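Local coordinates for GrpU microcompartment shell protein (Pectobacterium wasabiae, PDB 4OLP), which forms part of a bacterial microcompartment shell associated with glycyl-radical propanediol metabolism and has a binding site for an iron-sulfur cluster, probably serving electron transport, at residues N7-L11 with E12-M16. Residues are numbered along the deposited sequence; the frame is centred on the assembly and turned at random.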
ATOM      1  N   ASN B   7       3.532  17.064 -24.978  1.00 82.31           N
ATOM      2  CA  ASN B   7       3.077  17.980 -26.015  1.00 84.26           C
ATOM      3  C   ASN B   7       2.268  17.211 -27.037  1.00 82.74           C
ATOM      4  O   ASN B   7       2.676  16.146 -27.491  1.00 82.57           O
ATOM      5  CB  ASN B   7       4.253  18.691 -26.672  1.00 82.78           C
ATOM      6  CG  ASN B   7       5.025  19.550 -25.684  1.00 87.08           C
ATOM      7  OD1 ASN B   7       6.108  19.162 -25.238  1.00 95.08           O
ATOM      8  ND2 ASN B   7       4.459  20.709 -25.306  1.00 84.67           N
ATOM      9  N   ALA B   8       1.098  17.746 -27.362  1.00 78.44           N
ATOM     10  CA  ALA B   8       0.279  17.215 -28.434  1.00 77.92           C
ATOM     11  C   ALA B   8       0.006  15.752 -28.189  1.00 78.49           C
ATOM     12  O   ALA B   8       0.474  14.898 -28.956  1.00 78.10           O
ATOM     13  CB  ALA B   8       0.969  17.406 -29.775  1.00 77.31           C
ATOM     14  N   PRO B   9      -0.765  15.455 -27.133  1.00 74.39           N
ATOM     15  CA  PRO B   9      -1.008  14.072 -26.792  1.00 76.43           C
ATOM     16  C   PRO B   9      -1.936  13.384 -27.768  1.00 77.40           C
ATOM     17  O   PRO B   9      -2.790  14.005 -28.359  1.00 77.13           O
ATOM     18  CB  PRO B   9      -1.669  14.163 -25.422  1.00 74.37           C
ATOM     19  CG  PRO B   9      -2.303  15.494 -25.411  1.00 73.31           C
ATOM     20  CD  PRO B   9      -1.346  16.367 -26.142  1.00 73.70           C
ATOM     21  N   THR B  10      -1.735  12.090 -27.919  1.00 87.62           N
ATOM     22  CA  THR B  10      -2.569  11.221 -28.736  1.00 92.63           C
ATOM     23  C   THR B  10      -3.982  11.151 -28.142  1.00 85.33           C
ATOM     24  O   THR B  10      -4.175  11.488 -26.985  1.00 80.11           O
ATOM     25  CB  THR B  10      -1.887   9.830 -28.735  1.00104.92           C
ATOM     26  OG1 THR B  10      -0.619   9.914 -29.411  1.00107.24           O
ATOM     27  CG2 THR B  10      -2.732   8.750 -29.376  1.00114.57           C
ATOM     28  N   LEU B  11      -4.958  10.703 -28.923  1.00 86.31           N
ATOM     29  CA  LEU B  11      -6.276  10.355 -28.385  1.00 85.89           C
ATOM     30  C   LEU B  11      -6.180   9.176 -27.394  1.00 89.89           C
ATOM     31  O   LEU B  11      -6.806   9.199 -26.328  1.00 92.59           O
ATOM     32  CB  LEU B  11      -7.248  10.008 -29.511  1.00 84.37           C
ATOM     33  CG  LEU B  11      -7.620  11.133 -30.477  1.00 82.73           C
ATOM     34  CD1 LEU B  11      -8.351  10.580 -31.695  1.00 85.77           C
ATOM     35  CD2 LEU B  11      -8.467  12.197 -29.806  1.00 81.75           C
ATOM     36  N   GLU B  12      -5.417   8.145 -27.760  1.00 92.64           N
ATOM     37  CA  GLU B  12      -5.078   7.030 -26.845  1.00102.69           C
ATOM     38  C   GLU B  12      -4.426   7.474 -25.541  1.00101.90           C
ATOM     39  O   GLU B  12      -4.656   6.883 -24.481  1.00103.54           O
ATOM     40  CB  GLU B  12      -4.143   6.023 -27.514  1.00110.62           C
ATOM     41  CG  GLU B  12      -4.760   5.242 -28.661  1.00126.60           C
ATOM     42  CD  GLU B  12      -3.851   4.151 -29.211  1.00139.51           C
ATOM     43  OE1 GLU B  12      -2.743   3.911 -28.663  1.00143.46           O
ATOM     44  OE2 GLU B  12      -4.260   3.529 -30.218  1.00154.63           O
ATOM     45  N   THR B  13      -3.567   8.478 -25.612  1.00 97.95           N
ATOM     46  CA  THR B  13      -2.943   8.977 -24.397  1.00 95.62           C
ATOM     47  C   THR B  13      -4.019   9.575 -23.496  1.00 89.06           C
ATOM     48  O   THR B  13      -4.033   9.342 -22.271  1.00 87.27           O
ATOM     49  CB  THR B  13      -1.854  10.009 -24.709  1.00 96.23           C
ATOM     50  OG1 THR B  13      -0.807   9.380 -25.459  1.00102.37           O
ATOM     51  CG2 THR B  13      -1.276  10.598 -23.427  1.00 95.19           C
ATOM     52  N   LEU B  14      -4.918  10.341 -24.103  1.00 82.37           N
ATOM     53  CA  LEU B  14      -6.042  10.932 -23.364  1.00 81.54           C
ATOM     54  C   LEU B  14      -6.945   9.862 -22.763  1.00 85.38           C
ATOM     55  O   LEU B  14      -7.344   9.949 -21.610  1.00 85.38           O
ATOM     56  CB  LEU B  14      -6.859  11.817 -24.275  1.00 73.95           C
ATOM     57  CG  LEU B  14      -6.111  13.059 -24.720  1.00 75.94           C
ATOM     58  CD1 LEU B  14      -6.739  13.656 -25.971  1.00 75.77           C
ATOM     59  CD2 LEU B  14      -6.077  14.066 -23.594  1.00 77.02           C
ATOM     60  N   ALA B  15      -7.209   8.822 -23.543  1.00 89.40           N
ATOM     61  CA  ALA B  15      -7.999   7.692 -23.079  1.00 88.52           C
ATOM     62  C   ALA B  15      -7.368   7.000 -21.854  1.00 92.07           C
ATOM     63  O   ALA B  15      -8.076   6.607 -20.933  1.00 90.01           O
ATOM     64  CB  ALA B  15      -8.199   6.706 -24.212  1.00 86.73           C
ATOM     65  N   MET B  16      -6.045   6.854 -21.856  1.00 93.71           N
ATOM     66  CA  MET B  16      -5.333   6.195 -20.752  1.00 96.74           C
ATOM     67  C   MET B  16      -5.467   6.994 -19.470  1.00 92.76           C
ATOM     68  O   MET B  16      -5.670   6.439 -18.381  1.00 94.26           O
ATOM     69  CB  MET B  16      -3.850   5.991 -21.094  1.00 97.50           C
ATOM     70  CG  MET B  16      -3.604   4.741 -21.918  1.00114.64           C
ATOM     71  SD  MET B  16      -1.955   4.601 -22.652  1.00136.55           S
ATOM     72  CE  MET B  16      -0.914   4.354 -21.214  1.00134.62           C
TER
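Thr10 and Leu14 are joined by the first backbone hydrogen bond of helix 11-19. Leu14 N donates to Thr10 O over 3.2 Å, with an N-H...O angle of 160°. One residue on, Ala15 N donates to Leu11 O at 2.8 Å. This second donor lies closer to the carbonyl plane than the first, 16° from it. Both carbonyls at the start of the helix are thus used by amides one turn later. The Leu14 side chain lies beside the first of them.

Thr10 holds the N-cap position, but its hydroxyl does not cap the helix. Its CG2 stands anti to the backbone N (chi1 -66° for OG1), which brings the methyl alongside Glu12, 3.6 Å from Glu12 CB. The hydroxyl lies on the other branch and bonds to Ser55 of the second subunit. Thr13 crosses Thr10 at about a right angle. Its OG1 sits 3.5 Å from Thr10 CB and is hydrogen-bonded to Asp52 of the second subunit. The same Asp52 oxygen, OD1, also accepts from Thr10 N. One carboxylate oxygen therefore grips the chain at two points, and negative charge beside this helix start may be favourable to the helix dipole.

The apolar contacts are few. Pro9 CB lies 4.1 Å from the Thr13 methyl, CG2, and Pro9 CG lies 4.4 Å from Leu14 CD2. Pro9 and Leu14 both also touch Ile34 and Ile37 of their own chain.

The arrangement is a helix N-terminus entered from a loop, with its N-cap side chain turned to another subunit. It links strand 3-7 to helix 11-19 and forms part of a subunit interface in the six-chain assembly.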